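Long-range contacts in glucokinase (Streptomyces griseus, PDB 3VGL), which probably phosphorylates D-glucose with ATP, yielding glucose 6-phosphate and ADP, as a zinc-binding kinase of the ROK family: residues A[58-63]-A[96-101]; A[123-128]-A[137-142]; A[197-202]-A[226-231]; A[254-259]-A[288-293]. One frame throughout, in Å; residues are numbered along the deposited sequence.

Contact 1: A[58-63]-A[96-101]; sequences EAVGIG and VGLPVV
Val-60 and Val-100 lie abreast in parallel pairing, their CA atoms 4.8 Å apart, where strand 57-64 meets the outermost strand 100-104 in the first five-stranded mixed sheet of this actin-like ATPase fold. Val-60 bonds to the two residues flanking Val-100, as parallel strands require: its N reaches Pro-99 O at 2.9 Å, and its O accepts from Val-101 N. Ile-62 N then gives to Val-101 O, and a CA-H...O contact from Val-100 CA to Val-60 O, 3.2 Å long, fits between the conventional bonds.

On the face carrying both valines, Val-60 CB sits 4.0 Å from Val-100 CG2. The CG1 of Val-60 is anti to its backbone N (chi1 177°), which leaves CG2 beside that N, on the side of Leu-98. The two side chains cross at about a right angle, with Val-60 CG2 4.0 Å from Leu-98 CD1. Helices 37-52 and 88-96 cover this face, through Val-48 on Val-60 and Val-92 on Val-100. On the other face, where Ala-310 of helix 301-311 packs, Val-101 CG1 rests 3.8 Å from Gly-61 CA. Back on the Val-60 face, Ile-62 slants across Val-100, its CD1 touching CG1 of that valine at 3.7 Å.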
loop_
_atom_site.group_PDB
_atom_site.type_symbol
_atom_site.label_atom_id
_atom_site.label_comp_id
_atom_site.label_asym_id
_atom_site.label_seq_id
_atom_site.Cartn_x
_atom_site.Cartn_y
_atom_site.Cartn_z
ATOM N N GLU A 58 33.990 2.415 -36.869
ATOM C CA GLU A 58 35.137 1.952 -36.081
ATOM C C GLU A 58 34.782 0.997 -34.930
ATOM O O GLU A 58 35.591 0.149 -34.531
ATOM C CB GLU A 58 35.830 3.175 -35.496
ATOM C CG GLU A 58 37.280 2.986 -35.125
ATOM C CD GLU A 58 38.114 4.209 -35.479
ATOM O OE1 GLU A 58 37.772 5.321 -35.019
ATOM O OE2 GLU A 58 39.111 4.062 -36.218
ATOM N N ALA A 59 33.578 1.150 -34.382
ATOM C CA ALA A 59 33.161 0.347 -33.235
ATOM C C ALA A 59 31.652 0.339 -33.137
ATOM O O ALA A 59 30.993 1.172 -33.751
ATOM C CB ALA A 59 33.753 0.918 -31.941
ATOM N N VAL A 60 31.124 -0.568 -32.319
ATOM C CA VAL A 60 29.678 -0.684 -32.058
ATOM C C VAL A 60 29.446 -0.580 -30.551
ATOM O O VAL A 60 30.058 -1.311 -29.774
ATOM C CB VAL A 60 29.087 -2.026 -32.600
ATOM C CG1 VAL A 60 27.607 -2.170 -32.256
ATOM C CG2 VAL A 60 29.268 -2.153 -34.127
ATOM N N GLY A 61 28.577 0.343 -30.141
ATOM C CA GLY A 61 28.115 0.390 -28.745
ATOM C C GLY A 61 26.675 -0.069 -28.694
ATOM O O GLY A 61 25.838 0.416 -29.449
ATOM N N ILE A 62 26.374 -0.975 -27.763
ATOM C CA ILE A 62 25.037 -1.490 -27.579
ATOM C C ILE A 62 24.520 -0.950 -26.256
ATOM O O ILE A 62 25.207 -1.078 -25.233
ATOM C CB ILE A 62 25.070 -3.032 -27.525
ATOM C CG1 ILE A 62 25.357 -3.601 -28.918
ATOM C CG2 ILE A 62 23.747 -3.575 -26.955
ATOM C CD1 ILE A 62 25.665 -5.103 -28.926
ATOM N N GLY A 63 23.351 -0.311 -26.290
ATOM C CA GLY A 63 22.603 0.018 -25.051
ATOM C C GLY A 63 21.508 -1.027 -24.914
ATOM O O GLY A 63 20.565 -1.029 -25.705
ATOM N N VAL A 96 29.911 -9.193 -36.441
ATOM C CA VAL A 96 30.134 -7.924 -37.150
ATOM C C VAL A 96 31.616 -7.632 -37.423
ATOM O O VAL A 96 31.937 -6.857 -38.319
ATOM C CB VAL A 96 29.426 -6.688 -36.480
ATOM C CG1 VAL A 96 27.944 -6.971 -36.233
ATOM C CG2 VAL A 96 30.126 -6.257 -35.186
ATOM N N GLY A 97 32.508 -8.241 -36.642
ATOM C CA GLY A 97 33.949 -8.068 -36.838
ATOM C C GLY A 97 34.471 -6.700 -36.442
ATOM O O GLY A 97 35.493 -6.243 -36.950
ATOM N N LEU A 98 33.754 -6.047 -35.527
ATOM C CA LEU A 98 34.160 -4.759 -34.972
ATOM C C LEU A 98 34.160 -4.876 -33.446
ATOM O O LEU A 98 33.442 -5.723 -32.906
ATOM C CB LEU A 98 33.191 -3.654 -35.415
ATOM C CG LEU A 98 33.178 -3.182 -36.878
ATOM C CD1 LEU A 98 31.976 -2.284 -37.115
ATOM C CD2 LEU A 98 34.458 -2.464 -37.244
ATOM N N PRO A 99 34.980 -4.053 -32.753
ATOM C CA PRO A 99 34.919 -4.034 -31.289
ATOM C C PRO A 99 33.538 -3.584 -30.822
ATOM O O PRO A 99 32.932 -2.695 -31.434
ATOM C CB PRO A 99 35.963 -2.987 -30.893
ATOM C CG PRO A 99 36.834 -2.821 -32.073
ATOM C CD PRO A 99 35.977 -3.102 -33.271
ATOM N N VAL A 100 33.066 -4.198 -29.743
ATOM C CA VAL A 100 31.736 -3.919 -29.175
ATOM C C VAL A 100 31.874 -3.667 -27.677
ATOM O O VAL A 100 32.665 -4.317 -26.992
ATOM C CB VAL A 100 30.758 -5.115 -29.429
ATOM C CG1 VAL A 100 29.383 -4.914 -28.722
ATOM C CG2 VAL A 100 30.590 -5.379 -30.936
ATOM N N VAL A 101 31.122 -2.687 -27.178
ATOM C CA VAL A 101 30.964 -2.488 -25.743
ATOM C C VAL A 101 29.475 -2.625 -25.500
ATOM O O VAL A 101 28.696 -2.188 -26.331
ATOM C CB VAL A 101 31.474 -1.114 -25.276
ATOM C CG1 VAL A 101 30.703 0.020 -25.930
ATOM C CG2 VAL A 101 31.405 -0.991 -23.755
#

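Contact 2: A[123-128]-A[137-142]; sequences DDVICI and GIIIGN
Val-125 and Ile-139, Ile-126 and Ile-138, and Cys-127 and Gly-137 pair in turn across the antiparallel beta hairpin of strands 125-130 and 134-140. The backbone bonds come in reciprocal couples. Cys-127 and Gly-137 exchange two, each N to O at 2.9 Å, and Val-125 and Ile-139 exchange another two, while Ile-126 and Ile-138 form the non-hydrogen-bonded pair between them.

Apolar packing follows the two faces. Val-125 CG2 lies 3.7 Å from Ile-139 CB, the side chains alongside each other beneath helix 105-116. On the reverse face, Ile-126 CD1 meets Ile-138 CG1 at 4.0 Å near Phe-251, and Leu-250 of a second subunit packs on Ile-138.

Carboxylates take over at the open end. Asp-124 CG stands beside its own backbone N (chi1 -56°), a turn that carries it towards Gly-141, and Asp-124 OD1 receives Gly-141 N at 2.8 Å from above the carboxylate plane, 43° out of it. Asp-123 is held twice by Asn-142: its O accepts the backbone N on a lone pair, and OD2 takes ND2 at 2.7 Å on the anti side, the carboxylate and amide planes 70° apart. An alanine in place of Asn-142 would probably leave both Asp-123 OD2 and the hydroxyl of Tyr-114 without their shared amide partner. The chemistry implies that two carboxylates and one backbone carbonyl continue the hairpin's pairing beyond the regular ladder.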
loop_
_atom_site.group_PDB
_atom_site.type_symbol
_atom_site.label_atom_id
_atom_site.label_comp_id
_atom_site.label_asym_id
_atom_site.label_seq_id
_atom_site.Cartn_x
_atom_site.Cartn_y
_atom_site.Cartn_z
ATOM N N ASP A 123 27.223 18.490 -13.141
ATOM C CA ASP A 123 28.178 17.499 -12.628
ATOM C C ASP A 123 27.491 16.253 -12.084
ATOM O O ASP A 123 28.075 15.167 -12.082
ATOM C CB ASP A 123 29.040 18.079 -11.507
ATOM C CG ASP A 123 29.813 19.311 -11.938
ATOM O OD1 ASP A 123 29.923 20.235 -11.112
ATOM O OD2 ASP A 123 30.306 19.353 -13.075
ATOM N N ASP A 124 26.270 16.437 -11.596
ATOM C CA ASP A 124 25.504 15.365 -10.949
ATOM C C ASP A 124 24.095 15.396 -11.506
ATOM O O ASP A 124 23.315 16.285 -11.182
ATOM C CB ASP A 124 25.519 15.534 -9.425
ATOM C CG ASP A 124 26.932 15.591 -8.865
ATOM O OD1 ASP A 124 27.572 14.526 -8.734
ATOM O OD2 ASP A 124 27.425 16.717 -8.583
ATOM N N VAL A 125 23.785 14.441 -12.380
ATOM C CA VAL A 125 22.438 14.356 -12.955
ATOM C C VAL A 125 21.919 12.936 -12.876
ATOM O O VAL A 125 22.696 11.985 -12.869
ATOM C CB VAL A 125 22.332 14.860 -14.432
ATOM C CG1 VAL A 125 22.705 16.328 -14.529
ATOM C CG2 VAL A 125 23.156 14.012 -15.387
ATOM N N ILE A 126 20.599 12.816 -12.831
ATOM C CA ILE A 126 19.958 11.505 -12.826
ATOM C C ILE A 126 18.986 11.422 -13.995
ATOM O O ILE A 126 18.158 12.310 -14.169
ATOM C CB ILE A 126 19.205 11.277 -11.484
ATOM C CG1 ILE A 126 20.173 11.275 -10.279
ATOM C CG2 ILE A 126 18.393 9.975 -11.516
ATOM C CD1 ILE A 126 21.218 10.119 -10.264
ATOM N N CYS A 127 19.086 10.335 -14.750
ATOM C CA CYS A 127 18.198 10.058 -15.877
ATOM C C CYS A 127 17.238 8.923 -15.550
ATOM O O CYS A 127 17.614 7.922 -14.903
ATOM C CB CYS A 127 19.023 9.666 -17.094
ATOM S SG CYS A 127 18.084 9.251 -18.576
ATOM N N ILE A 128 15.978 9.097 -15.960
ATOM C CA ILE A 128 15.025 7.984 -16.012
ATOM C C ILE A 128 14.523 7.885 -17.429
ATOM O O ILE A 128 14.343 8.908 -18.101
ATOM C CB ILE A 128 13.819 8.103 -15.035
ATOM C CG1 ILE A 128 12.859 9.242 -15.404
ATOM C CG2 ILE A 128 14.314 8.262 -13.609
ATOM C CD1 ILE A 128 11.487 9.132 -14.670
ATOM N N GLY A 137 19.866 6.034 -15.018
ATOM C CA GLY A 137 21.279 6.276 -15.294
ATOM C C GLY A 137 21.779 7.329 -14.329
ATOM O O GLY A 137 21.074 8.293 -14.023
ATOM N N ILE A 138 22.996 7.140 -13.846
ATOM C CA ILE A 138 23.566 7.976 -12.784
ATOM C C ILE A 138 24.846 8.639 -13.282
ATOM O O ILE A 138 25.801 7.963 -13.668
ATOM C CB ILE A 138 23.935 7.116 -11.556
ATOM C CG1 ILE A 138 22.708 6.454 -10.942
ATOM C CG2 ILE A 138 24.643 7.971 -10.463
ATOM C CD1 ILE A 138 23.075 5.298 -10.074
ATOM N N ILE A 139 24.859 9.965 -13.274
ATOM C CA ILE A 139 26.103 10.729 -13.455
ATOM C C ILE A 139 26.381 11.414 -12.111
ATOM O O ILE A 139 25.578 12.231 -11.640
ATOM C CB ILE A 139 25.986 11.805 -14.539
ATOM C CG1 ILE A 139 25.556 11.229 -15.895
ATOM C CG2 ILE A 139 27.317 12.597 -14.643
ATOM C CD1 ILE A 139 26.518 10.255 -16.528
ATOM N N ILE A 140 27.497 11.044 -11.490
ATOM C CA ILE A 140 27.945 11.676 -10.251
ATOM C C ILE A 140 29.394 12.078 -10.435
ATOM O O ILE A 140 30.219 11.268 -10.876
ATOM C CB ILE A 140 27.778 10.746 -9.029
ATOM C CG1 ILE A 140 26.291 10.625 -8.656
ATOM C CG2 ILE A 140 28.573 11.280 -7.829
ATOM C CD1 ILE A 140 25.995 9.567 -7.616
ATOM N N GLY A 141 29.701 13.329 -10.101
ATOM C CA GLY A 141 31.061 13.852 -10.303
ATOM C C GLY A 141 31.533 13.675 -11.734
ATOM O O GLY A 141 32.675 13.233 -11.979
ATOM N N ASN A 142 30.655 14.008 -12.684
ATOM C CA ASN A 142 30.963 14.009 -14.121
ATOM C C ASN A 142 31.285 12.631 -14.726
ATOM O O ASN A 142 31.884 12.538 -15.814
ATOM C CB ASN A 142 32.082 15.035 -14.424
ATOM C CG ASN A 142 31.762 16.396 -13.873
ATOM O OD1 ASN A 142 32.210 16.753 -12.790
ATOM N ND2 ASN A 142 30.946 17.150 -14.591
#

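Contact 3: A[197-202]-A[226-231]; sequences ENAAVL and DPVAVD
Asp-226 sets its carboxylate between two helix starts, acting as N-cap of helix 227-251 while also binding the first turn of helix 200-204. With CG anti to the backbone N (chi1 179°), the carboxylate carbon lies between Leu-202 N and Ala-229 N. Asp-226 OD2 uses its anti lone pair for the capping bond from Ala-229 N, 2.9 Å long. Asp-226 OD1 accepts Leu-202 N, also at 2.9 Å, from well above the carboxylate plane, 58° out of it. A water donates to Asp-226 OD1 at 2.6 Å and accepts from Val-201 N at 3.0 Å. Two helix N-termini would probably stabilise the negative charge on this buried group. An alanine in place of Asp-226 would probably leave Ala-229 N and Leu-202 N without their acceptor and the water loosely held.

A longer bond lies further out: Val-228 N reaches Asn-198 O at 3.3 Å, serving another amide of the helix's first turn. Pro-227 CD presses on that same carbonyl oxygen, Asn-198 O.

Apolar packing completes the junction. Ala-199 CB meets Val-228 CB, with Ala-192 and Arg-191 of helix 181-194 close by, and helix 215-223 backs Leu-202 through Ala-221. Leu-202 and Val-228 cross at about a right angle, CD2 of the leucine 3.9 Å from CG1 of the valine.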
loop_
_atom_site.group_PDB
_atom_site.type_symbol
_atom_site.label_atom_id
_atom_site.label_comp_id
_atom_site.label_asym_id
_atom_site.label_seq_id
_atom_site.Cartn_x
_atom_site.Cartn_y
_atom_site.Cartn_z
ATOM N N GLU A 197 -17.056 7.440 -23.843
ATOM C CA GLU A 197 -17.599 8.732 -24.271
ATOM C C GLU A 197 -16.619 9.891 -24.036
ATOM O O GLU A 197 -16.734 10.943 -24.657
ATOM C CB GLU A 197 -18.960 9.000 -23.603
ATOM C CG GLU A 197 -18.918 9.386 -22.115
ATOM C CD GLU A 197 -18.764 8.204 -21.154
ATOM O OE1 GLU A 197 -18.605 7.042 -21.600
ATOM O OE2 GLU A 197 -18.815 8.450 -19.925
ATOM N N ASN A 198 -15.661 9.690 -23.132
ATOM C CA ASN A 198 -14.614 10.680 -22.900
ATOM C C ASN A 198 -13.309 10.340 -23.630
ATOM O O ASN A 198 -12.278 10.994 -23.420
ATOM C CB ASN A 198 -14.362 10.847 -21.395
ATOM C CG ASN A 198 -15.441 11.671 -20.702
ATOM O OD1 ASN A 198 -16.114 12.499 -21.323
ATOM N ND2 ASN A 198 -15.594 11.458 -19.397
ATOM N N ALA A 199 -13.369 9.323 -24.493
ATOM C CA ALA A 199 -12.199 8.837 -25.230
ATOM C C ALA A 199 -12.394 8.837 -26.748
ATOM O O ALA A 199 -11.630 8.188 -27.471
ATOM C CB ALA A 199 -11.824 7.434 -24.751
ATOM N N ALA A 200 -13.405 9.560 -27.230
ATOM C CA ALA A 200 -13.750 9.539 -28.656
ATOM C C ALA A 200 -12.571 9.832 -29.590
ATOM O O ALA A 200 -12.335 9.084 -30.552
ATOM C CB ALA A 200 -14.916 10.487 -28.943
ATOM N N VAL A 201 -11.838 10.908 -29.301
ATOM C CA VAL A 201 -10.651 11.276 -30.078
ATOM C C VAL A 201 -9.577 10.182 -30.009
ATOM O O VAL A 201 -9.027 9.771 -31.035
ATOM C CB VAL A 201 -10.087 12.657 -29.639
ATOM C CG1 VAL A 201 -8.707 12.914 -30.246
ATOM C CG2 VAL A 201 -11.054 13.773 -30.016
ATOM N N LEU A 202 -9.295 9.693 -28.801
ATOM C CA LEU A 202 -8.298 8.641 -28.630
ATOM C C LEU A 202 -8.626 7.395 -29.438
ATOM O O LEU A 202 -7.777 6.890 -30.174
ATOM C CB LEU A 202 -8.130 8.294 -27.139
ATOM C CG LEU A 202 -7.255 7.105 -26.729
ATOM C CD1 LEU A 202 -5.844 7.304 -27.212
ATOM C CD2 LEU A 202 -7.290 6.940 -25.218
ATOM N N ASP A 226 -8.189 15.293 -25.456
ATOM C CA ASP A 226 -8.981 14.108 -25.128
ATOM C C ASP A 226 -8.875 13.885 -23.620
ATOM O O ASP A 226 -7.764 13.695 -23.106
ATOM C CB ASP A 226 -8.455 12.890 -25.907
ATOM C CG ASP A 226 -9.221 11.612 -25.606
ATOM O OD1 ASP A 226 -10.076 11.218 -26.418
ATOM O OD2 ASP A 226 -8.962 10.979 -24.563
ATOM N N PRO A 227 -10.013 13.947 -22.893
ATOM C CA PRO A 227 -9.972 13.899 -21.423
ATOM C C PRO A 227 -9.364 12.618 -20.862
ATOM O O PRO A 227 -8.624 12.676 -19.869
ATOM C CB PRO A 227 -11.446 14.000 -21.016
ATOM C CG PRO A 227 -12.128 14.604 -22.177
ATOM C CD PRO A 227 -11.383 14.173 -23.397
ATOM N N VAL A 228 -9.682 11.482 -21.478
ATOM C CA VAL A 228 -9.146 10.189 -21.027
ATOM C C VAL A 228 -7.635 10.156 -21.229
ATOM O O VAL A 228 -6.902 9.666 -20.360
ATOM C CB VAL A 228 -9.858 8.994 -21.723
ATOM C CG1 VAL A 228 -8.962 7.736 -21.746
ATOM C CG2 VAL A 228 -11.190 8.704 -21.033
ATOM N N ALA A 229 -7.161 10.685 -22.353
ATOM C CA ALA A 229 -5.718 10.713 -22.605
ATOM C C ALA A 229 -5.011 11.650 -21.619
ATOM O O ALA A 229 -3.958 11.314 -21.086
ATOM C CB ALA A 229 -5.435 11.109 -24.046
ATOM N N VAL A 230 -5.598 12.821 -21.380
ATOM C CA VAL A 230 -5.049 13.778 -20.416
ATOM C C VAL A 230 -4.984 13.146 -19.026
ATOM O O VAL A 230 -3.951 13.256 -18.329
ATOM C CB VAL A 230 -5.860 15.112 -20.439
ATOM C CG1 VAL A 230 -5.456 16.040 -19.291
ATOM C CG2 VAL A 230 -5.679 15.799 -21.783
ATOM N N ASP A 231 -6.055 12.443 -18.640
ATOM C CA ASP A 231 -6.105 11.765 -17.332
ATOM C C ASP A 231 -5.047 10.657 -17.184
ATOM O O ASP A 231 -4.502 10.432 -16.087
ATOM C CB ASP A 231 -7.485 11.177 -17.047
ATOM C CG ASP A 231 -7.687 10.864 -15.572
ATOM O OD1 ASP A 231 -7.393 11.764 -14.749
ATOM O OD2 ASP A 231 -8.119 9.730 -15.234
HETATM O O HOH W 1 -12.175 12.630 -26.830
#

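Contact 4: A[254-259]-A[288-293]; sequences SAFIVG and PHAQVL
Ser-254 O is gripped by two donors, Gln-291 N at 3.0 Å and a water at 2.7 Å. That water also accepts from Gln-291 NE2, so one glutamine reaches the carbonyl both directly and through solvent. The chain of Gln-291 is extended beyond CG, with CD anti to CA (chi2 175°), and its NE2 donates to the water from the end of that chain.

From here the parallel ladder continues, joining the two strands of a beta-alpha-beta unit whose connecting helix is 267-280. Phe-256 N gives a nearly straight bond to Gln-291 O at 2.8 Å, and Phe-256 O receives Leu-293 N at the same length. Val-258 N then donates to Leu-293 O. Phe-256 is thus bonded on both sides of Val-292, which faces it.

The side chains divide between the two faces. Phe-256 has CG beside its backbone N (chi1 -67°), on the side of Ala-290, and the CD2 and CE2 atoms of its ring both lie 3.8 Å from Ala-290 CB. Val-258 CG2 approaches Val-292 CG1 more loosely, at 4.3 Å. On the reverse face, Ala-255 CB meets Leu-293 CD1 at 4.2 Å.

Helices 227-251 and 267-280 pack over the phenylalanine face: Leu-244, Leu-247 and Ala-248 touch Phe-256, and the Phe-277 ring meets its ring with the planes at about 65°. Strand 125-130 flanks strand 255-259 on the side away from strand 291-294, and Arg-148 of a second subunit reaches Ser-254.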
loop_
_atom_site.group_PDB
_atom_site.type_symbol
_atom_site.label_atom_id
_atom_site.label_comp_id
_atom_site.label_asym_id
_atom_site.label_seq_id
_atom_site.Cartn_x
_atom_site.Cartn_y
_atom_site.Cartn_z
ATOM N N SER A 254 21.436 18.081 -9.608
ATOM C CA SER A 254 21.006 19.390 -10.075
ATOM C C SER A 254 19.849 19.259 -11.075
ATOM O O SER A 254 19.034 20.179 -11.209
ATOM C CB SER A 254 22.178 20.138 -10.712
ATOM O OG SER A 254 22.760 19.365 -11.742
ATOM N N ALA A 255 19.791 18.124 -11.767
ATOM C CA ALA A 255 18.740 17.893 -12.744
ATOM C C ALA A 255 18.353 16.431 -12.857
ATOM O O ALA A 255 19.209 15.532 -12.747
ATOM C CB ALA A 255 19.181 18.417 -14.120
ATOM N N PHE A 256 17.060 16.236 -13.097
ATOM C CA PHE A 256 16.497 14.985 -13.608
ATOM C C PHE A 256 16.222 15.130 -15.084
ATOM O O PHE A 256 15.726 16.173 -15.525
ATOM C CB PHE A 256 15.193 14.643 -12.885
ATOM C CG PHE A 256 15.400 14.317 -11.445
ATOM C CD1 PHE A 256 15.978 13.107 -11.100
ATOM C CD2 PHE A 256 15.105 15.248 -10.441
ATOM C CE1 PHE A 256 16.236 12.796 -9.762
ATOM C CE2 PHE A 256 15.340 14.920 -9.072
ATOM C CZ PHE A 256 15.912 13.701 -8.757
ATOM N N ILE A 257 16.567 14.088 -15.835
ATOM C CA ILE A 257 16.373 14.090 -17.294
ATOM C C ILE A 257 15.506 12.894 -17.616
ATOM O O ILE A 257 15.858 11.758 -17.274
ATOM C CB ILE A 257 17.710 14.039 -18.050
ATOM C CG1 ILE A 257 18.619 15.190 -17.597
ATOM C CG2 ILE A 257 17.465 14.093 -19.558
ATOM C CD1 ILE A 257 20.057 15.089 -18.086
ATOM N N VAL A 258 14.367 13.160 -18.245
ATOM C CA VAL A 258 13.390 12.112 -18.565
ATOM C C VAL A 258 13.508 11.760 -20.033
ATOM O O VAL A 258 13.306 12.626 -20.901
ATOM C CB VAL A 258 11.951 12.586 -18.240
ATOM C CG1 VAL A 258 10.959 11.458 -18.521
ATOM C CG2 VAL A 258 11.845 12.972 -16.761
ATOM N N GLY A 259 13.853 10.489 -20.297
ATOM C CA GLY A 259 14.028 9.996 -21.669
ATOM C C GLY A 259 13.043 8.866 -21.937
ATOM O O GLY A 259 11.971 8.777 -21.308
ATOM N N PRO A 288 16.115 23.140 -1.765
ATOM C CA PRO A 288 16.059 23.480 -3.173
ATOM C C PRO A 288 15.532 22.345 -4.064
ATOM O O PRO A 288 15.557 21.171 -3.682
ATOM C CB PRO A 288 17.526 23.784 -3.533
ATOM C CG PRO A 288 18.264 23.839 -2.238
ATOM C CD PRO A 288 17.500 22.952 -1.309
ATOM N N HIS A 289 15.055 22.716 -5.237
ATOM C CA HIS A 289 14.526 21.716 -6.172
ATOM C C HIS A 289 15.401 21.564 -7.410
ATOM O O HIS A 289 15.868 22.538 -8.000
ATOM C CB HIS A 289 13.094 22.047 -6.575
ATOM C CG HIS A 289 12.923 23.425 -7.125
ATOM N ND1 HIS A 289 12.578 24.499 -6.332
ATOM C CD2 HIS A 289 13.074 23.915 -8.380
ATOM C CE1 HIS A 289 12.517 25.590 -7.076
ATOM N NE2 HIS A 289 12.808 25.262 -8.322
ATOM N N ALA A 290 15.585 20.322 -7.837
ATOM C CA ALA A 290 16.259 20.026 -9.100
ATOM C C ALA A 290 15.413 20.478 -10.270
ATOM O O ALA A 290 14.193 20.628 -10.144
ATOM C CB ALA A 290 16.477 18.527 -9.205
ATOM N N GLN A 291 16.066 20.691 -11.410
ATOM C CA GLN A 291 15.362 20.839 -12.673
ATOM C C GLN A 291 14.831 19.473 -13.088
ATOM O O GLN A 291 15.399 18.425 -12.723
ATOM C CB GLN A 291 16.297 21.350 -13.764
ATOM C CG GLN A 291 16.829 22.746 -13.447
ATOM C CD GLN A 291 17.838 23.186 -14.466
ATOM O OE1 GLN A 291 17.513 23.333 -15.629
ATOM N NE2 GLN A 291 19.075 23.396 -14.030
ATOM N N VAL A 292 13.733 19.505 -13.832
ATOM C CA VAL A 292 13.173 18.296 -14.444
ATOM C C VAL A 292 13.078 18.600 -15.929
ATOM O O VAL A 292 12.313 19.476 -16.343
ATOM C CB VAL A 292 11.777 17.928 -13.877
ATOM C CG1 VAL A 292 11.270 16.644 -14.558
ATOM C CG2 VAL A 292 11.849 17.681 -12.365
ATOM N N LEU A 293 13.861 17.871 -16.714
ATOM C CA LEU A 293 14.065 18.208 -18.135
ATOM C C LEU A 293 13.776 17.045 -19.048
ATOM O O LEU A 293 14.067 15.898 -18.715
ATOM C CB LEU A 293 15.510 18.658 -18.382
ATOM C CG LEU A 293 16.008 19.811 -17.502
ATOM C CD1 LEU A 293 17.505 19.994 -17.688
ATOM C CD2 LEU A 293 15.248 21.087 -17.823
HETATM O O HOH W 2 19.761 22.730 -11.176
#

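How the contacts relate
Two sheets with the same 3-2-1-4-5 strand order hold three of these contacts, a repetition characteristic of actin-like ATPases. Contact 1 lies in the first; contacts 2 and 4 share the second, their centres 10 Å apart, joined by probable hydrogen bonds such as Ile-257 N to Ile-126 O at 2.9 Å. The centre of contact 1 is 24 Å from that of contact 2, and its Ile-62 side chain stands about 11 Å from both glucose and the ATP analogue. Residue Gly-137 lies about 8 Å from the sugar. Contact 3, helical and in neither sheet, is centred 44 Å from contact 1 across the chain's centre; its Leu-202 side chain lies about 9 Å from the nucleotide.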